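Local coordinates for glutamine aminotransferase class-II domain protein (Ruegeria pomeroyi, PDB 3MDN) that is of uncharacterised function but, as a class-II glutamine amidotransferase domain of the Ntn clan, probably hydrolyses glutamine to release ammonia, at residues A105-C110 with A132-T137; L153-E158 with I169-G174; Q126-I131 with T137-S142. All coordinates share one frame; numbering follows the deposited sequence.

Contact 1 of 3, residues A105-C110 with A132-T137; sequences AARRWC and ADEFYT
R107 reaches E134 and F135 from a type II' beta turn, A106 to W109, which joins strand 104-106 to strand 109-114 and faces the short, weakly bonded helix at about 133-136. Two backbone bonds between A106 and W109 close this hairpin. R107 is the first residue inside the turn, with the positive phi (56°) of that position. Its chain runs extended from CG to NE and carries the guanidinium to the helix. R107 NH2 donates to E134 OE2 at 3.1 Å, and R107 NH1 to the same OE2 at 3.3 Å. OE2 lies close to the guanidinium plane and is approached on its anti side. E134 has CG anti to its backbone N (chi1 -164°). Its extended chain crosses R107 at about a right angle and carries OE2 to the NH1/NH2 end of the guanidinium. F135 CE1 sits over one face of the guanidinium, near its rim, 3.5 Å from R107 CZ. The two planes are inclined by 49°, so this is not a parallel stack. R107 NH1 also forms a salt bridge with E158, in the loop after helix 144-154. F135 packs on L153 and S154 of that helix. The R107 cation is thus shared by two carboxylates beside an aromatic ring. This joins the turn to helix 133-136 and to the loop after helix 144-154, with E134 on the exposed side.

Contact 2 of 3, residues L153-E158 with I169-G174; sequences LSEGLE and IARLEG
The R171 guanidinium meets E155 at its edge, where the carboxylate oxygen OE2 lies near the guanidinium plane. The two flat groups are perpendicular, at 90°. Only R171 NH1 reaches OE2, and so the coplanar two-bond pairing of a bidentate bridge does not form. R171 NH1 donates to E155 OE2 over 2.8 Å, with an N-H...O angle of 150°. The oxygen is used on its anti side, with the donor 23° out of the carboxylate plane. R171 NH2 is 4.0 Å from E155 OE2 and makes no bond to it.

Both chains are bent. E155 bends at chi2, and R171 turns at chi2 and again at chi3. The bends shorten both chains to fit the 10.3 Å between the CA atoms of E155 and R171. R171 projects from the middle of helix 161-179. E155 is the first residue after helix 144-154 to leave helical backbone angles. G156 follows with positive phi as the C-prime residue of a Schellman motif. In it, G156 N bonds L153 O at 2.9 Å, and L157 N bonds the carbonyl of A152.

The other carboxylate oxygen, E155 OE1, forms a salt bridge with R167, one turn before R171 on the same helix. R171 also touches A130. E155 thus bridges two arginines of helix 161-179, one through each oxygen. Their positive charges probably help to keep it ionised, and the bridge ties the C-terminal end of helix 144-154 to its neighbour at the surface.

Contact 3 of 3, residues Q126-I131 with T137-S142; sequences QADMAI and TYRKGS
R139, D128 and I131 make this contact, and all three are buried. D128 stands on helix 124-129, and R139 belongs to the loop between helices 133-136 and 144-154. One oxygen, D128 OD1, receives both bonds. R139 NE donates to it at 3.1 Å, and R139 NH2 adds a weak bond at 3.2 Å. The carboxylate and guanidinium planes are 79° apart. NE approaches OD1 from above the carboxylate plane, 37° out of it. At chi1 172° the R139 side chain leaves opposite its own N, then bends at chi2, which turns the guanidinium edge toward the aspartate. I131 CD1 lies 4.4 Å from R139 CG, against the aliphatic part of the arginine.

Each charged group has a stronger partner elsewhere. R139 NH1 forms a salt bridge with E146 of helix 144-154 and also bonds the carbonyl of T143. The other oxygen, D128 OD2, is hydrogen-bonded to Y136 OH of the second subunit. The arrangement is a buried salt-bridge network that joins a helix to a later loop beside a subunit interface, within the class-II glutamine amidotransferase domain.

The three contacts cluster round helices 124-129, 133-136, 144-154 and 161-179, with the hairpin 104-114 of contact 1 at one side. Contacts 1 and 3 have centres 10 Å apart, contacts 2 and 3 lie 12 Å apart, and contacts 1 and 2 lie 13 Å apart. Along the chain the segments of contacts 1 and 3 alternate and share T137, while contact 2 follows both. Helix 144-154 connects the set. Its C-terminal end enters contact 2, where S154 OG meets the backbone N of A132 from contact 1, and L151 packs on I131 of contact 3. Contacts 1 and 3 also touch the second subunit, consistent with helices lying between hairpin and interface.

Contact 1 of 3, residues A105-C110 with A132-T137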
ATOM      1  N   ALA D 105       7.033   9.845 -16.583  1.00 29.87           N
ATOM      2  CA  ALA D 105       6.301  10.180 -17.798  1.00 29.34           C
ATOM      3  C   ALA D 105       5.934  11.635 -17.724  1.00 29.56           C
ATOM      4  O   ALA D 105       5.621  12.145 -16.648  1.00 28.71           O
ATOM      5  CB  ALA D 105       5.012   9.326 -17.907  1.00 29.21           C
ATOM      6  N   ALA D 106       5.971  12.303 -18.864  1.00 28.99           N
ATOM      7  CA  ALA D 106       5.489  13.671 -18.947  1.00 30.15           C
ATOM      8  C   ALA D 106       5.119  13.884 -20.408  1.00 29.78           C
ATOM      9  O   ALA D 106       5.910  13.556 -21.292  1.00 30.23           O
ATOM     10  CB  ALA D 106       6.561  14.655 -18.483  1.00 29.49           C
ATOM     11  N   ARG D 107       3.910  14.389 -20.649  1.00 29.32           N
ATOM     12  CA  ARG D 107       3.381  14.526 -22.005  1.00 29.40           C
ATOM     13  C   ARG D 107       3.376  13.181 -22.754  1.00 29.10           C
ATOM     14  O   ARG D 107       2.892  12.200 -22.218  1.00 29.16           O
ATOM     15  CB  ARG D 107       4.195  15.572 -22.765  1.00 29.84           C
ATOM     16  CG  ARG D 107       4.078  16.932 -22.118  1.00 30.47           C
ATOM     17  CD  ARG D 107       4.998  17.929 -22.772  1.00 27.50           C
ATOM     18  NE  ARG D 107       4.907  19.184 -22.029  1.00 30.13           N
ATOM     19  CZ  ARG D 107       5.524  20.302 -22.375  1.00 29.25           C
ATOM     20  NH1 ARG D 107       6.291  20.320 -23.472  1.00 27.22           N
ATOM     21  NH2 ARG D 107       5.373  21.392 -21.628  1.00 28.54           N
ATOM     22  N   ARG D 108       3.923  13.129 -23.973  1.00 28.31           N
ATOM     23  CA  ARG D 108       3.964  11.867 -24.750  1.00 28.53           C
ATOM     24  C   ARG D 108       5.098  10.886 -24.364  1.00 27.14           C
ATOM     25  O   ARG D 108       5.115   9.719 -24.838  1.00 25.58           O
ATOM     26  CB  ARG D 108       4.071  12.133 -26.274  1.00 29.43           C
ATOM     27  CG  ARG D 108       2.904  12.891 -26.955  1.00 33.21           C
ATOM     28  CD  ARG D 108       3.217  13.150 -28.468  1.00 37.13           C
ATOM     29  NE  ARG D 108       3.792  11.944 -29.085  1.00 43.94           N
ATOM     30  CZ  ARG D 108       4.316  11.861 -30.313  1.00 45.42           C
ATOM     31  NH1 ARG D 108       4.354  12.927 -31.113  1.00 47.11           N
ATOM     32  NH2 ARG D 108       4.806  10.700 -30.743  1.00 44.17           N
ATOM     33  N   TRP D 109       6.033  11.353 -23.532  1.00 25.85           N
ATOM     34  CA  TRP D 109       7.312  10.654 -23.306  1.00 25.21           C
ATOM     35  C   TRP D 109       7.352   9.892 -21.981  1.00 25.94           C
ATOM     36  O   TRP D 109       6.714  10.310 -21.010  1.00 24.30           O
ATOM     37  CB  TRP D 109       8.466  11.656 -23.310  1.00 24.73           C
ATOM     38  CG  TRP D 109       8.737  12.219 -24.651  1.00 25.37           C
ATOM     39  CD1 TRP D 109       8.085  13.244 -25.273  1.00 24.69           C
ATOM     40  CD2 TRP D 109       9.748  11.765 -25.569  1.00 26.31           C
ATOM     41  NE1 TRP D 109       8.644  13.475 -26.529  1.00 22.45           N
ATOM     42  CE2 TRP D 109       9.661  12.573 -26.731  1.00 25.48           C
ATOM     43  CE3 TRP D 109      10.689  10.740 -25.527  1.00 27.86           C
ATOM     44  CZ2 TRP D 109      10.498  12.395 -27.830  1.00 26.12           C
ATOM     45  CZ3 TRP D 109      11.526  10.557 -26.617  1.00 29.77           C
ATOM     46  CH2 TRP D 109      11.426  11.387 -27.763  1.00 28.58           C
ATOM     47  N   CYS D 110       8.073   8.775 -21.961  1.00 25.97           N
ATOM     48  CA  CYS D 110       8.332   8.078 -20.710  1.00 27.50           C
ATOM     49  C   CYS D 110       9.764   7.654 -20.709  1.00 27.50           C
ATOM     50  O   CYS D 110      10.402   7.667 -21.757  1.00 29.45           O
ATOM     51  CB  CYS D 110       7.409   6.872 -20.509  1.00 27.57           C
ATOM     52  SG  CYS D 110       7.450   5.646 -21.824  1.00 28.13           S
ATOM     53  N   ALA D 132      14.329  23.427 -16.541  1.00 26.04           N
ATOM     54  CA  ALA D 132      13.563  24.590 -17.046  1.00 26.43           C
ATOM     55  C   ALA D 132      12.243  24.696 -16.299  1.00 27.09           C
ATOM     56  O   ALA D 132      11.662  23.668 -15.933  1.00 27.12           O
ATOM     57  CB  ALA D 132      13.292  24.501 -18.544  1.00 25.51           C
ATOM     58  N   ASP D 133      11.779  25.932 -16.106  1.00 27.57           N
ATOM     59  CA  ASP D 133      10.487  26.223 -15.500  1.00 28.30           C
ATOM     60  C   ASP D 133       9.366  25.406 -16.145  1.00 28.02           C
ATOM     61  O   ASP D 133       8.470  24.925 -15.464  1.00 27.06           O
ATOM     62  CB  ASP D 133      10.136  27.722 -15.646  1.00 29.11           C
ATOM     63  CG  ASP D 133      11.154  28.659 -14.986  1.00 31.77           C
ATOM     64  OD1 ASP D 133      11.083  29.873 -15.271  1.00 34.89           O
ATOM     65  OD2 ASP D 133      12.014  28.210 -14.193  1.00 34.44           O
ATOM     66  N   GLU D 134       9.400  25.289 -17.467  1.00 28.15           N
ATOM     67  CA  GLU D 134       8.353  24.596 -18.220  1.00 29.21           C
ATOM     68  C   GLU D 134       8.134  23.151 -17.722  1.00 28.21           C
ATOM     69  O   GLU D 134       7.026  22.623 -17.753  1.00 27.90           O
ATOM     70  CB  GLU D 134       8.767  24.539 -19.703  1.00 30.55           C
ATOM     71  CG  GLU D 134       7.645  24.195 -20.691  1.00 33.62           C
ATOM     72  CD  GLU D 134       8.159  24.002 -22.122  1.00 37.85           C
ATOM     73  OE1 GLU D 134       9.238  24.542 -22.480  1.00 37.70           O
ATOM     74  OE2 GLU D 134       7.465  23.308 -22.895  1.00 40.39           O
ATOM     75  N   PHE D 135       9.209  22.493 -17.311  1.00 27.47           N
ATOM     76  CA  PHE D 135       9.100  21.092 -16.945  1.00 27.07           C
ATOM     77  C   PHE D 135       9.185  20.881 -15.443  1.00 26.99           C
ATOM     78  O   PHE D 135       9.032  19.748 -14.970  1.00 26.64           O
ATOM     79  CB  PHE D 135      10.125  20.213 -17.715  1.00 26.87           C
ATOM     80  CG  PHE D 135       9.937  20.250 -19.212  1.00 25.13           C
ATOM     81  CD1 PHE D 135       8.953  19.497 -19.811  1.00 24.43           C
ATOM     82  CD2 PHE D 135      10.716  21.093 -20.005  1.00 23.97           C
ATOM     83  CE1 PHE D 135       8.776  19.546 -21.205  1.00 23.07           C
ATOM     84  CE2 PHE D 135      10.543  21.169 -21.370  1.00 23.16           C
ATOM     85  CZ  PHE D 135       9.569  20.387 -21.971  1.00 24.80           C
ATOM     86  N   TYR D 136       9.392  21.969 -14.699  1.00 26.68           N
ATOM     87  CA  TYR D 136       9.610  21.849 -13.260  1.00 27.22           C
ATOM     88  C   TYR D 136       8.391  21.255 -12.536  1.00 27.39           C
ATOM     89  O   TYR D 136       8.531  20.484 -11.578  1.00 27.40           O
ATOM     90  CB  TYR D 136      10.073  23.161 -12.625  1.00 27.38           C
ATOM     91  CG  TYR D 136      10.723  22.919 -11.287  1.00 28.52           C
ATOM     92  CD1 TYR D 136       9.969  22.939 -10.109  1.00 29.39           C
ATOM     93  CD2 TYR D 136      12.077  22.630 -11.202  1.00 28.42           C
ATOM     94  CE1 TYR D 136      10.570  22.687  -8.882  1.00 32.45           C
ATOM     95  CE2 TYR D 136      12.688  22.375  -9.984  1.00 31.45           C
ATOM     96  CZ  TYR D 136      11.936  22.406  -8.826  1.00 33.33           C
ATOM     97  OH  TYR D 136      12.550  22.147  -7.609  1.00 36.33           O
ATOM     98  N   THR D 137       7.204  21.596 -13.015  1.00 26.78           N
ATOM     99  CA  THR D 137       5.988  21.028 -12.491  1.00 27.14           C
ATOM    100  C   THR D 137       5.975  19.469 -12.477  1.00 27.09           C
ATOM    101  O   THR D 137       5.292  18.865 -11.667  1.00 26.62           O
ATOM    102  CB  THR D 137       4.777  21.563 -13.277  1.00 27.58           C
ATOM    103  OG1 THR D 137       3.584  21.058 -12.696  1.00 28.41           O
ATOM    104  CG2 THR D 137       4.849  21.122 -14.755  1.00 27.25           C
TER

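Contact 2 of 3, residues L153-E158 with I169-G174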
ATOM      1  N   LEU D 153      14.216  16.713 -21.273  1.00 25.10           N
ATOM      2  CA  LEU D 153      13.096  17.536 -21.781  1.00 25.72           C
ATOM      3  C   LEU D 153      13.504  19.005 -21.905  1.00 25.25           C
ATOM      4  O   LEU D 153      13.323  19.607 -22.971  1.00 24.90           O
ATOM      5  CB  LEU D 153      11.808  17.366 -20.939  1.00 25.46           C
ATOM      6  CG  LEU D 153      11.122  16.017 -21.232  1.00 27.67           C
ATOM      7  CD1 LEU D 153      10.194  15.534 -20.118  1.00 30.02           C
ATOM      8  CD2 LEU D 153      10.397  16.016 -22.592  1.00 28.74           C
ATOM      9  N   SER D 154      14.078  19.572 -20.838  1.00 25.55           N
ATOM     10  CA  SER D 154      14.542  20.984 -20.848  1.00 25.73           C
ATOM     11  C   SER D 154      15.514  21.240 -22.010  1.00 26.14           C
ATOM     12  O   SER D 154      15.532  22.332 -22.567  1.00 25.83           O
ATOM     13  CB  SER D 154      15.216  21.359 -19.519  1.00 25.29           C
ATOM     14  OG  SER D 154      14.362  21.043 -18.425  1.00 25.34           O
ATOM     15  N   GLU D 155      16.286  20.216 -22.378  1.00 25.74           N
ATOM     16  CA  GLU D 155      17.264  20.309 -23.466  1.00 26.38           C
ATOM     17  C   GLU D 155      16.720  19.946 -24.872  1.00 26.51           C
ATOM     18  O   GLU D 155      17.491  19.797 -25.793  1.00 26.89           O
ATOM     19  CB  GLU D 155      18.486  19.425 -23.167  1.00 26.10           C
ATOM     20  CG  GLU D 155      19.399  19.879 -22.008  1.00 28.40           C
ATOM     21  CD  GLU D 155      20.193  21.158 -22.333  1.00 29.70           C
ATOM     22  OE1 GLU D 155      20.361  21.493 -23.512  1.00 30.94           O
ATOM     23  OE2 GLU D 155      20.640  21.847 -21.405  1.00 32.33           O
ATOM     24  N   GLY D 156      15.407  19.790 -25.035  1.00 26.84           N
ATOM     25  CA  GLY D 156      14.831  19.515 -26.361  1.00 25.71           C
ATOM     26  C   GLY D 156      14.569  18.051 -26.704  1.00 25.80           C
ATOM     27  O   GLY D 156      14.513  17.702 -27.885  1.00 24.92           O
ATOM     28  N   LEU D 157      14.375  17.198 -25.684  1.00 25.24           N
ATOM     29  CA  LEU D 157      14.084  15.770 -25.923  1.00 26.32           C
ATOM     30  C   LEU D 157      12.970  15.563 -26.954  1.00 26.74           C
ATOM     31  O   LEU D 157      13.053  14.653 -27.796  1.00 25.69           O
ATOM     32  CB  LEU D 157      13.758  15.019 -24.625  1.00 25.21           C
ATOM     33  CG  LEU D 157      13.395  13.528 -24.751  1.00 28.23           C
ATOM     34  CD1 LEU D 157      14.612  12.719 -25.087  1.00 29.00           C
ATOM     35  CD2 LEU D 157      12.819  12.979 -23.468  1.00 29.94           C
ATOM     36  N   GLU D 158      11.965  16.434 -26.900  1.00 26.76           N
ATOM     37  CA  GLU D 158      10.803  16.377 -27.798  1.00 28.22           C
ATOM     38  C   GLU D 158      11.114  16.466 -29.286  1.00 28.78           C
ATOM     39  O   GLU D 158      10.427  15.844 -30.082  1.00 29.30           O
ATOM     40  CB  GLU D 158       9.712  17.402 -27.397  1.00 27.55           C
ATOM     41  CG  GLU D 158       8.932  16.961 -26.129  1.00 28.89           C
ATOM     42  CD  GLU D 158       8.099  18.084 -25.506  1.00 32.23           C
ATOM     43  OE1 GLU D 158       8.648  19.183 -25.271  1.00 32.44           O
ATOM     44  OE2 GLU D 158       6.893  17.868 -25.234  1.00 33.88           O
ATOM     45  N   ILE D 169      23.083  14.743 -19.830  1.00 24.26           N
ATOM     46  CA  ILE D 169      24.133  13.950 -19.191  1.00 25.64           C
ATOM     47  C   ILE D 169      25.413  14.750 -18.921  1.00 25.89           C
ATOM     48  O   ILE D 169      25.979  14.685 -17.816  1.00 26.37           O
ATOM     49  CB  ILE D 169      24.407  12.675 -20.024  1.00 26.25           C
ATOM     50  CG1 ILE D 169      23.273  11.666 -19.765  1.00 27.06           C
ATOM     51  CG2 ILE D 169      25.770  12.066 -19.700  1.00 26.75           C
ATOM     52  CD1 ILE D 169      23.303  10.534 -20.759  1.00 33.57           C
ATOM     53  N   ALA D 170      25.875  15.506 -19.925  1.00 26.14           N
ATOM     54  CA  ALA D 170      27.034  16.406 -19.757  1.00 26.69           C
ATOM     55  C   ALA D 170      26.855  17.310 -18.542  1.00 26.64           C
ATOM     56  O   ALA D 170      27.751  17.449 -17.699  1.00 27.62           O
ATOM     57  CB  ALA D 170      27.263  17.266 -21.034  1.00 25.84           C
ATOM     58  N   ARG D 171      25.690  17.936 -18.461  1.00 26.32           N
ATOM     59  CA  ARG D 171      25.392  18.842 -17.357  1.00 26.27           C
ATOM     60  C   ARG D 171      25.458  18.142 -15.992  1.00 25.54           C
ATOM     61  O   ARG D 171      26.092  18.640 -15.052  1.00 24.60           O
ATOM     62  CB  ARG D 171      24.021  19.460 -17.573  1.00 27.17           C
ATOM     63  CG  ARG D 171      24.086  20.797 -18.246  1.00 32.61           C
ATOM     64  CD  ARG D 171      24.157  21.915 -17.150  1.00 39.49           C
ATOM     65  NE  ARG D 171      22.930  22.706 -17.029  1.00 43.67           N
ATOM     66  CZ  ARG D 171      21.928  22.667 -17.903  1.00 44.12           C
ATOM     67  NH1 ARG D 171      22.003  21.868 -18.957  1.00 44.62           N
ATOM     68  NH2 ARG D 171      20.860  23.429 -17.727  1.00 42.76           N
ATOM     69  N   LEU D 172      24.832  16.970 -15.880  1.00 24.47           N
ATOM     70  CA  LEU D 172      24.843  16.287 -14.578  1.00 24.52           C
ATOM     71  C   LEU D 172      26.215  15.719 -14.231  1.00 24.13           C
ATOM     72  O   LEU D 172      26.619  15.705 -13.062  1.00 23.14           O
ATOM     73  CB  LEU D 172      23.788  15.186 -14.525  1.00 24.48           C
ATOM     74  CG  LEU D 172      22.350  15.608 -14.239  1.00 25.96           C
ATOM     75  CD1 LEU D 172      21.412  14.424 -14.391  1.00 27.20           C
ATOM     76  CD2 LEU D 172      22.228  16.201 -12.860  1.00 25.83           C
ATOM     77  N   GLU D 173      26.929  15.256 -15.254  1.00 23.60           N
ATOM     78  CA  GLU D 173      28.263  14.753 -15.019  1.00 24.94           C
ATOM     79  C   GLU D 173      29.193  15.866 -14.561  1.00 24.38           C
ATOM     80  O   GLU D 173      30.037  15.652 -13.674  1.00 25.07           O
ATOM     81  CB  GLU D 173      28.819  14.029 -16.268  1.00 25.42           C
ATOM     82  CG  GLU D 173      30.152  13.373 -16.033  1.00 26.85           C
ATOM     83  CD  GLU D 173      30.750  12.704 -17.266  1.00 29.61           C
ATOM     84  OE1 GLU D 173      30.059  11.947 -17.984  1.00 29.16           O
ATOM     85  OE2 GLU D 173      31.963  12.911 -17.494  1.00 32.98           O
ATOM     86  N   GLY D 174      29.043  17.052 -15.155  1.00 24.15           N
ATOM     87  CA  GLY D 174      29.805  18.228 -14.710  1.00 23.31           C
ATOM     88  C   GLY D 174      29.520  18.610 -13.259  1.00 23.78           C
ATOM     89  O   GLY D 174      30.440  18.932 -12.485  1.00 22.60           O
TER

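Contact 3 of 3, residues Q126-I131 with T137-S142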
ATOM      1  N   GLN D 126      21.229  22.251  -6.952  1.00 21.84           N
ATOM      2  CA  GLN D 126      21.729  22.735  -8.232  1.00 23.43           C
ATOM      3  C   GLN D 126      21.210  21.904  -9.404  1.00 24.30           C
ATOM      4  O   GLN D 126      20.910  22.451 -10.476  1.00 24.78           O
ATOM      5  CB  GLN D 126      23.262  22.741  -8.255  1.00 24.08           C
ATOM      6  CG  GLN D 126      23.912  23.674  -7.226  1.00 26.23           C
ATOM      7  CD  GLN D 126      24.397  22.913  -5.999  1.00 30.47           C
ATOM      8  OE1 GLN D 126      25.582  22.969  -5.657  1.00 33.80           O
ATOM      9  NE2 GLN D 126      23.495  22.183  -5.342  1.00 30.08           N
ATOM     10  N   ALA D 127      21.088  20.587  -9.213  1.00 23.79           N
ATOM     11  CA  ALA D 127      20.500  19.777 -10.263  1.00 24.26           C
ATOM     12  C   ALA D 127      19.051  20.183 -10.497  1.00 24.37           C
ATOM     13  O   ALA D 127      18.612  20.274 -11.647  1.00 24.20           O
ATOM     14  CB  ALA D 127      20.614  18.296  -9.956  1.00 24.65           C
ATOM     15  N   ASP D 128      18.316  20.419  -9.413  1.00 23.98           N
ATOM     16  CA  ASP D 128      16.923  20.859  -9.514  1.00 25.48           C
ATOM     17  C   ASP D 128      16.822  22.216 -10.230  1.00 26.22           C
ATOM     18  O   ASP D 128      15.944  22.408 -11.065  1.00 25.50           O
ATOM     19  CB  ASP D 128      16.274  20.967  -8.119  1.00 25.02           C
ATOM     20  CG  ASP D 128      15.813  19.621  -7.572  1.00 27.45           C
ATOM     21  OD1 ASP D 128      15.847  18.636  -8.324  1.00 29.79           O
ATOM     22  OD2 ASP D 128      15.430  19.543  -6.376  1.00 30.76           O
HETATM   23  N   MSE D 129      17.719  23.140  -9.859  1.00 27.43           N
HETATM   24  CA  MSE D 129      17.748  24.512 -10.368  1.00 29.38           C
HETATM   25  C   MSE D 129      17.951  24.540 -11.880  1.00 28.87           C
HETATM   26  O   MSE D 129      17.487  25.453 -12.560  1.00 28.91           O
HETATM   27  CB  MSE D 129      18.878  25.274  -9.678  1.00 30.39           C
HETATM   28  CG  MSE D 129      18.892  26.821  -9.835  1.00 37.76           C
HETATM   29 SE   MSE D 129      20.738  27.507  -9.535  1.00 51.48          SE
HETATM   30  CE  MSE D 129      21.678  26.491 -10.952  1.00 48.97           C
ATOM     31  N   ALA D 130      18.639  23.523 -12.395  1.00 28.82           N
ATOM     32  CA  ALA D 130      18.897  23.386 -13.831  1.00 28.87           C
ATOM     33  C   ALA D 130      17.689  22.955 -14.645  1.00 28.81           C
ATOM     34  O   ALA D 130      17.733  23.034 -15.853  1.00 29.29           O
ATOM     35  CB  ALA D 130      20.030  22.417 -14.081  1.00 29.23           C
ATOM     36  N   ILE D 131      16.633  22.463 -14.012  1.00 27.55           N
ATOM     37  CA  ILE D 131      15.448  22.093 -14.763  1.00 27.06           C
ATOM     38  C   ILE D 131      14.697  23.355 -15.256  1.00 26.70           C
ATOM     39  O   ILE D 131      14.446  24.252 -14.455  1.00 26.96           O
ATOM     40  CB  ILE D 131      14.503  21.190 -13.907  1.00 26.72           C
ATOM     41  CG1 ILE D 131      15.192  19.864 -13.551  1.00 27.11           C
ATOM     42  CG2 ILE D 131      13.197  20.927 -14.650  1.00 25.72           C
ATOM     43  CD1 ILE D 131      14.544  19.137 -12.322  1.00 29.49           C
ATOM     44  N   THR D 137       7.204  21.596 -13.015  1.00 26.78           N
ATOM     45  CA  THR D 137       5.988  21.028 -12.491  1.00 27.14           C
ATOM     46  C   THR D 137       5.975  19.469 -12.477  1.00 27.09           C
ATOM     47  O   THR D 137       5.292  18.865 -11.667  1.00 26.62           O
ATOM     48  CB  THR D 137       4.777  21.563 -13.277  1.00 27.58           C
ATOM     49  OG1 THR D 137       3.584  21.058 -12.696  1.00 28.41           O
ATOM     50  CG2 THR D 137       4.849  21.122 -14.755  1.00 27.25           C
ATOM     51  N   TYR D 138       6.708  18.833 -13.383  1.00 27.32           N
ATOM     52  CA  TYR D 138       6.819  17.374 -13.400  1.00 28.31           C
ATOM     53  C   TYR D 138       7.804  16.811 -12.345  1.00 28.48           C
ATOM     54  O   TYR D 138       7.952  15.595 -12.230  1.00 29.26           O
ATOM     55  CB  TYR D 138       7.233  16.890 -14.801  1.00 28.06           C
ATOM     56  CG  TYR D 138       6.266  17.340 -15.875  1.00 29.33           C
ATOM     57  CD1 TYR D 138       6.610  18.325 -16.787  1.00 29.86           C
ATOM     58  CD2 TYR D 138       4.980  16.798 -15.955  1.00 29.91           C
ATOM     59  CE1 TYR D 138       5.698  18.749 -17.769  1.00 30.76           C
ATOM     60  CE2 TYR D 138       4.071  17.220 -16.925  1.00 29.82           C
ATOM     61  CZ  TYR D 138       4.440  18.182 -17.834  1.00 30.93           C
ATOM     62  OH  TYR D 138       3.537  18.618 -18.787  1.00 33.30           O
ATOM     63  N   ARG D 139       8.498  17.677 -11.607  1.00 27.95           N
ATOM     64  CA  ARG D 139       9.483  17.197 -10.642  1.00 28.05           C
ATOM     65  C   ARG D 139       8.727  16.832  -9.362  1.00 27.70           C
ATOM     66  O   ARG D 139       8.328  17.707  -8.625  1.00 26.47           O
ATOM     67  CB  ARG D 139      10.587  18.250 -10.414  1.00 28.41           C
ATOM     68  CG  ARG D 139      11.618  17.972  -9.280  1.00 29.94           C
ATOM     69  CD  ARG D 139      12.284  16.620  -9.407  1.00 26.61           C
ATOM     70  NE  ARG D 139      13.539  16.566  -8.658  1.00 27.67           N
ATOM     71  CZ  ARG D 139      14.243  15.462  -8.437  1.00 26.16           C
ATOM     72  NH1 ARG D 139      13.802  14.277  -8.870  1.00 25.91           N
ATOM     73  NH2 ARG D 139      15.384  15.535  -7.756  1.00 27.07           N
ATOM     74  N   LYS D 140       8.496  15.532  -9.145  1.00 27.78           N
ATOM     75  CA  LYS D 140       7.616  15.070  -8.037  1.00 28.34           C
ATOM     76  C   LYS D 140       8.367  14.393  -6.902  1.00 27.55           C
ATOM     77  O   LYS D 140       7.885  14.346  -5.800  1.00 27.57           O
ATOM     78  CB  LYS D 140       6.529  14.120  -8.563  1.00 28.80           C
ATOM     79  CG  LYS D 140       5.599  14.753  -9.602  1.00 30.36           C
ATOM     80  CD  LYS D 140       4.956  15.989  -8.985  1.00 31.89           C
ATOM     81  CE  LYS D 140       3.783  16.469  -9.819  1.00 36.01           C
ATOM     82  NZ  LYS D 140       3.256  17.757  -9.292  1.00 36.47           N
ATOM     83  N   GLY D 141       9.544  13.850  -7.173  1.00 27.72           N
ATOM     84  CA  GLY D 141      10.312  13.191  -6.115  1.00 26.95           C
ATOM     85  C   GLY D 141      11.707  13.769  -6.019  1.00 26.80           C
ATOM     86  O   GLY D 141      11.943  14.942  -6.359  1.00 26.00           O
ATOM     87  N   SER D 142      12.647  12.952  -5.564  1.00 25.61           N
ATOM     88  CA  SER D 142      13.964  13.466  -5.309  1.00 25.69           C
ATOM     89  C   SER D 142      15.075  12.648  -5.965  1.00 25.66           C
ATOM     90  O   SER D 142      16.238  12.820  -5.614  1.00 26.52           O
ATOM     91  CB  SER D 142      14.199  13.625  -3.802  1.00 25.42           C
ATOM     92  OG  SER D 142      14.392  12.366  -3.187  1.00 26.94           O
TER